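Local structure of lactococcus lactis MG1363 DpsA (Lactococcus lactis, 1ZS3) at residues Q66-Y71 and Y152-Q157; D113-F118 and A163-K168. The protein is a DNA-binding protein of the Dps family that assembles into a twelve-subunit particle and probably protects DNA under oxidative stress. All blocks are in the same frame, centred on the assembly; numbering follows the deposited sequence.

Contact 1: Q66-Y71 and Y152-Q157; sequences QREVEY and YGYNLQ
This is a buried, tyrosine-filled packing contact between two antiparallel helices of the Dps four-helix bundle, helix 55-81 and helix 142-165. The short segments 66-71 and 152-157 run at 167° to each other with their axes 12.2 Å apart, a wide spacing that suits large side chains. Tyr154 bridges most of it. Its CG is anti to the backbone N (chi1 173°), so the ring reaches across to helix 55-81, where Arg67 and Tyr71, one turn apart, meet it from the same side of its plane. The aliphatic root of Arg67 lies against the phenol end, with Arg67 CG 3.5 Å from Tyr154 OH. The chain then bends at chi2 and chi3, which brings the guanidinium back over the ring: Arg67 CZ stands 4.8 Å from the centroid of the Tyr154 ring in an off-centre cation-pi interaction, the two planes 54° apart. Arginine suits this partly exposed border because its methylenes pack while its charge can still find a partner; a salt bridge within the helix joins Arg67 NH2 to Glu70 OE1 at 3.2 Å, though as a hydrogen bond it is bent and weak. Farther along, Tyr71 crosses Tyr154 obliquely, and Tyr71 CE2 comes within 3.9 Å of Tyr154 CD2. On the core side, helix 111-138 supplies polar partners for two buried side chains, Gln125 bonding to Glu68 OE1 and Asn126 to Asn155 ND2. The other carboxylate oxygen, Glu68 OE2, sits at the edge of the Tyr154 ring, near its plane and 4.2 Å from CE2.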
loop_
_atom_site.group_PDB
_atom_site.type_symbol
_atom_site.label_atom_id
_atom_site.label_comp_id
_atom_site.label_asym_id
_atom_site.label_seq_id
_atom_site.Cartn_x
_atom_site.Cartn_y
_atom_site.Cartn_z
ATOM N N GLN A 66 -5.699 -8.791 22.175
ATOM C CA GLN A 66 -4.779 -9.235 21.129
ATOM C C GLN A 66 -3.322 -8.951 21.459
ATOM O O GLN A 66 -2.430 -9.702 21.042
ATOM C CB GLN A 66 -5.162 -8.613 19.757
ATOM C CG GLN A 66 -5.016 -9.662 18.639
ATOM C CD GLN A 66 -4.152 -9.193 17.418
ATOM O OE1 GLN A 66 -3.309 -9.973 16.911
ATOM N NE2 GLN A 66 -4.401 -7.939 16.966
ATOM N N ARG A 67 -3.085 -7.892 22.233
ATOM C CA ARG A 67 -1.744 -7.543 22.607
ATOM C C ARG A 67 -1.226 -8.489 23.683
ATOM O O ARG A 67 -0.018 -8.765 23.740
ATOM C CB ARG A 67 -1.658 -6.091 23.111
ATOM C CG ARG A 67 -2.096 -5.001 22.121
ATOM C CD ARG A 67 -1.169 -4.746 20.932
ATOM N NE ARG A 67 -0.181 -3.749 21.327
ATOM C CZ ARG A 67 1.124 -3.981 21.528
ATOM N NH1 ARG A 67 1.914 -2.973 21.921
ATOM N NH2 ARG A 67 1.649 -5.189 21.321
ATOM N N GLU A 68 -2.115 -8.942 24.560
ATOM C CA GLU A 68 -1.716 -9.841 25.651
ATOM C C GLU A 68 -1.345 -11.204 25.063
ATOM O O GLU A 68 -0.383 -11.803 25.501
ATOM C CB GLU A 68 -2.807 -9.921 26.720
ATOM C CG GLU A 68 -3.085 -8.598 27.471
ATOM C CD GLU A 68 -2.239 -8.339 28.710
ATOM O OE1 GLU A 68 -2.630 -8.803 29.796
ATOM O OE2 GLU A 68 -1.208 -7.633 28.630
ATOM N N VAL A 69 -2.043 -11.666 24.044
ATOM C CA VAL A 69 -1.660 -12.873 23.330
ATOM C C VAL A 69 -0.371 -12.678 22.529
ATOM O O VAL A 69 0.375 -13.621 22.325
ATOM C CB VAL A 69 -2.771 -13.260 22.366
ATOM C CG1 VAL A 69 -2.354 -14.418 21.420
ATOM C CG2 VAL A 69 -4.035 -13.603 23.129
ATOM N N GLU A 70 -0.171 -11.476 22.026
ATOM C CA GLU A 70 1.004 -11.124 21.273
ATOM C C GLU A 70 2.252 -11.209 22.134
ATOM O O GLU A 70 3.312 -11.634 21.665
ATOM C CB GLU A 70 0.873 -9.718 20.726
ATOM C CG GLU A 70 0.667 -9.607 19.215
ATOM C CD GLU A 70 0.362 -8.161 18.778
ATOM O OE1 GLU A 70 1.257 -7.265 18.913
ATOM O OE2 GLU A 70 -0.774 -7.916 18.318
ATOM N N TYR A 71 2.133 -10.748 23.372
ATOM C CA TYR A 71 3.209 -10.788 24.331
ATOM C C TYR A 71 3.372 -12.225 24.838
ATOM O O TYR A 71 4.474 -12.633 25.186
ATOM C CB TYR A 71 2.948 -9.803 25.493
ATOM C CG TYR A 71 3.359 -8.399 25.151
ATOM C CD1 TYR A 71 4.660 -8.124 24.823
ATOM C CD2 TYR A 71 2.438 -7.354 25.123
ATOM C CE1 TYR A 71 5.048 -6.875 24.490
ATOM C CE2 TYR A 71 2.829 -6.081 24.783
ATOM C CZ TYR A 71 4.142 -5.859 24.451
ATOM O OH TYR A 71 4.617 -4.623 24.088
ATOM N N TYR A 152 6.322 -4.302 30.620
ATOM C CA TYR A 152 6.195 -3.416 31.733
ATOM C C TYR A 152 5.674 -2.057 31.311
ATOM O O TYR A 152 4.744 -1.545 31.922
ATOM C CB TYR A 152 7.555 -3.270 32.375
ATOM C CG TYR A 152 7.579 -2.259 33.468
ATOM C CD1 TYR A 152 8.381 -1.124 33.359
ATOM C CD2 TYR A 152 6.761 -2.400 34.580
ATOM C CE1 TYR A 152 8.386 -0.177 34.352
ATOM C CE2 TYR A 152 6.744 -1.446 35.570
ATOM C CZ TYR A 152 7.568 -0.337 35.435
ATOM O OH TYR A 152 7.596 0.622 36.358
ATOM N N GLY A 153 6.254 -1.469 30.260
ATOM C CA GLY A 153 5.881 -0.140 29.808
ATOM C C GLY A 153 4.509 -0.139 29.137
ATOM O O GLY A 153 3.778 0.816 29.282
ATOM N N TYR A 154 4.164 -1.193 28.414
ATOM C CA TYR A 154 2.835 -1.306 27.836
ATOM C C TYR A 154 1.742 -1.366 28.911
ATOM O O TYR A 154 0.722 -0.710 28.797
ATOM C CB TYR A 154 2.727 -2.532 26.979
ATOM C CG TYR A 154 1.317 -2.775 26.500
ATOM C CD1 TYR A 154 0.744 -1.963 25.505
ATOM C CD2 TYR A 154 0.535 -3.801 27.040
ATOM C CE1 TYR A 154 -0.535 -2.194 25.041
ATOM C CE2 TYR A 154 -0.753 -4.032 26.583
ATOM C CZ TYR A 154 -1.280 -3.211 25.592
ATOM O OH TYR A 154 -2.547 -3.425 25.162
ATOM N N ASN A 155 1.977 -2.131 29.975
ATOM C CA ASN A 155 1.059 -2.216 31.114
ATOM C C ASN A 155 0.874 -0.811 31.747
ATOM O O ASN A 155 -0.227 -0.407 31.996
ATOM C CB ASN A 155 1.578 -3.239 32.159
ATOM C CG ASN A 155 1.197 -4.749 31.796
ATOM O OD1 ASN A 155 0.834 -5.032 30.674
ATOM N ND2 ASN A 155 1.410 -5.547 32.808
ATOM N N LEU A 156 1.940 -0.076 31.980
ATOM C CA LEU A 156 1.850 1.272 32.577
ATOM C C LEU A 156 0.994 2.223 31.747
ATOM O O LEU A 156 0.307 3.097 32.276
ATOM C CB LEU A 156 3.229 1.900 32.688
ATOM C CG LEU A 156 3.730 2.122 34.099
ATOM C CD1 LEU A 156 3.297 1.004 34.970
ATOM C CD2 LEU A 156 5.261 2.281 34.085
ATOM N N GLN A 157 1.044 2.047 30.433
ATOM C CA GLN A 157 0.342 2.860 29.475
ATOM C C GLN A 157 -1.103 2.513 29.532
ATOM O O GLN A 157 -1.924 3.413 29.657
ATOM C CB GLN A 157 0.910 2.530 28.113
ATOM C CG GLN A 157 0.500 3.344 26.955
ATOM C CD GLN A 157 0.912 2.646 25.660
ATOM O OE1 GLN A 157 2.035 2.116 25.554
ATOM N NE2 GLN A 157 0.002 2.575 24.711
#

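Contact 2: D113-F118 and A163-K168; sequences DLLESF and AGDLGK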
loop_
_atom_site.group_PDB
_atom_site.type_symbol
_atom_site.label_atom_id
_atom_site.label_comp_id
_atom_site.label_asym_id
_atom_site.label_seq_id
_atom_site.Cartn_x
_atom_site.Cartn_y
_atom_site.Cartn_z
ATOM N N ASP A 113 -17.058 0.028 35.915
ATOM C CA ASP A 113 -16.536 -0.979 36.845
ATOM C C ASP A 113 -15.629 -1.997 36.143
ATOM O O ASP A 113 -14.674 -2.454 36.743
ATOM C CB ASP A 113 -17.658 -1.730 37.606
ATOM C CG ASP A 113 -18.445 -0.811 38.613
ATOM O OD1 ASP A 113 -17.788 -0.025 39.333
ATOM O OD2 ASP A 113 -19.687 -0.816 38.746
ATOM N N LEU A 114 -15.924 -2.375 34.905
ATOM C CA LEU A 114 -15.003 -3.258 34.183
ATOM C C LEU A 114 -13.643 -2.606 34.071
ATOM O O LEU A 114 -12.632 -3.233 34.313
ATOM C CB LEU A 114 -15.559 -3.553 32.796
ATOM C CG LEU A 114 -16.796 -4.460 32.819
ATOM C CD1 LEU A 114 -17.630 -4.162 31.618
ATOM C CD2 LEU A 114 -16.364 -5.919 32.813
ATOM N N LEU A 115 -13.621 -1.322 33.721
ATOM C CA LEU A 115 -12.355 -0.615 33.508
ATOM C C LEU A 115 -11.567 -0.585 34.766
ATOM O O LEU A 115 -10.368 -0.862 34.757
ATOM C CB LEU A 115 -12.591 0.798 33.009
ATOM C CG LEU A 115 -12.407 0.880 31.489
ATOM C CD1 LEU A 115 -13.353 -0.023 30.732
ATOM C CD2 LEU A 115 -12.563 2.284 31.024
ATOM N N GLU A 116 -12.248 -0.281 35.859
ATOM C CA GLU A 116 -11.621 -0.208 37.173
ATOM C C GLU A 116 -10.999 -1.549 37.625
ATOM O O GLU A 116 -9.943 -1.569 38.247
ATOM C CB GLU A 116 -12.649 0.284 38.169
ATOM C CG GLU A 116 -12.041 1.053 39.330
ATOM C CD GLU A 116 -13.058 1.932 40.019
ATOM O OE1 GLU A 116 -13.104 3.165 39.718
ATOM O OE2 GLU A 116 -13.832 1.355 40.825
ATOM N N SER A 117 -11.627 -2.654 37.268
ATOM C CA SER A 117 -11.099 -3.964 37.559
ATOM C C SER A 117 -9.847 -4.261 36.765
ATOM O O SER A 117 -8.979 -5.001 37.252
ATOM C CB SER A 117 -12.150 -5.007 37.281
ATOM O OG SER A 117 -12.121 -5.413 35.932
ATOM N N PHE A 118 -9.729 -3.678 35.566
ATOM C CA PHE A 118 -8.549 -3.889 34.751
ATOM C C PHE A 118 -7.409 -3.032 35.198
ATOM O O PHE A 118 -6.283 -3.430 34.987
ATOM C CB PHE A 118 -8.861 -3.663 33.283
ATOM C CG PHE A 118 -9.655 -4.768 32.676
ATOM C CD1 PHE A 118 -9.206 -6.058 32.713
ATOM C CD2 PHE A 118 -10.872 -4.519 32.105
ATOM C CE1 PHE A 118 -9.949 -7.081 32.147
ATOM C CE2 PHE A 118 -11.621 -5.530 31.551
ATOM C CZ PHE A 118 -11.165 -6.813 31.580
ATOM N N ALA A 163 -7.362 4.773 33.238
ATOM C CA ALA A 163 -7.584 5.745 34.265
ATOM C C ALA A 163 -8.118 7.051 33.648
ATOM O O ALA A 163 -9.103 7.570 34.132
ATOM C CB ALA A 163 -6.346 5.989 35.032
ATOM N N GLY A 164 -7.513 7.543 32.557
ATOM C CA GLY A 164 -8.016 8.728 31.862
ATOM C C GLY A 164 -9.448 8.583 31.325
ATOM O O GLY A 164 -10.242 9.531 31.231
ATOM N N ASP A 165 -9.794 7.382 30.888
ATOM C CA ASP A 165 -11.087 7.116 30.274
ATOM C C ASP A 165 -12.183 7.144 31.324
ATOM O O ASP A 165 -13.336 7.230 30.972
ATOM C CB ASP A 165 -11.082 5.747 29.582
ATOM C CG ASP A 165 -12.071 5.642 28.468
ATOM O OD1 ASP A 165 -12.332 6.688 27.860
ATOM O OD2 ASP A 165 -12.635 4.575 28.139
ATOM N N LEU A 166 -11.828 7.013 32.601
ATOM C CA LEU A 166 -12.790 7.112 33.711
ATOM C C LEU A 166 -12.707 8.510 34.341
ATOM O O LEU A 166 -13.325 8.779 35.366
ATOM C CB LEU A 166 -12.452 6.050 34.804
ATOM C CG LEU A 166 -12.577 4.556 34.442
ATOM C CD1 LEU A 166 -12.028 3.700 35.544
ATOM C CD2 LEU A 166 -14.020 4.191 34.182
ATOM N N GLY A 167 -11.964 9.415 33.707
ATOM C CA GLY A 167 -11.905 10.808 34.108
ATOM C C GLY A 167 -10.839 11.039 35.158
ATOM O O GLY A 167 -10.694 12.129 35.674
ATOM N N LYS A 168 -10.111 9.986 35.484
ATOM C CA LYS A 168 -9.142 9.990 36.596
ATOM C C LYS A 168 -7.697 10.147 36.111
ATOM O O LYS A 168 -7.333 9.756 35.015
ATOM C CB LYS A 168 -9.238 8.688 37.433
ATOM C CG LYS A 168 -10.680 8.287 37.893
ATOM C CD LYS A 168 -10.775 7.901 39.409
ATOM C CE LYS A 168 -11.971 6.991 39.747
ATOM N NZ LYS A 168 -13.266 7.614 39.311
#
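With CG anti to its carbonyl carbon (chi1 -65°) and an extended chi2 of 172°, Leu166 sends both methyls toward helix 111-138, while Glu116, its CG anti to the backbone N, stretches along the border of the contact toward Lys168. The branched end of Leu166 sits square against Leu115 CB, with CD1 and CD2 each 3.9 Å from it. Leu166 CD1 also rests against the helix backbone, 4.0 Å from Glu116 N. A branched leucine fits here because its two methyls can touch Leu115 and the backbone at Glu116 at once; Leu115 itself packs inward on Leu162. Leu115 CD2 meets the carboxylate of Asp165 at OD2, 3.7 Å away; Asp165 also packs on Pro55 of a neighbouring subunit. At the outer border Glu116 OE1 lies 4.5 Å from Lys168 NZ, too far for a salt bridge, though the opposite charges may still attract weakly, and both side chains touch Phe173. The turn that positions Leu166 and Lys168 is closed by Lys168 N bonding to Ala163 O at 2.9 Å and Gly167 N to Gly164 O at 3.0 Å. Gly167, with its positive phi of 88°, is the C-prime residue of this Schellman motif, which ends the last helix of the four-helix bundle.

In the fold
After helices 5-23 and 27-51, the chain enters helix 55-81 and lays down the first half of contact 1. It then passes through the connection that carries the short helix 90-96 and reaches the start of helix 111-138, which gives the first half of contact 2. The turn into helix 142-165 brings the chain back: residues 152-157 close contact 1 first, and residues 163-168 close contact 2 later, so the two closures cross. Their centres are about 17 Å apart and their nearest atoms about 7 Å. Helix 142-165 is shared, joined to helix 55-81 near its middle and to helix 111-138 at its C-terminal end.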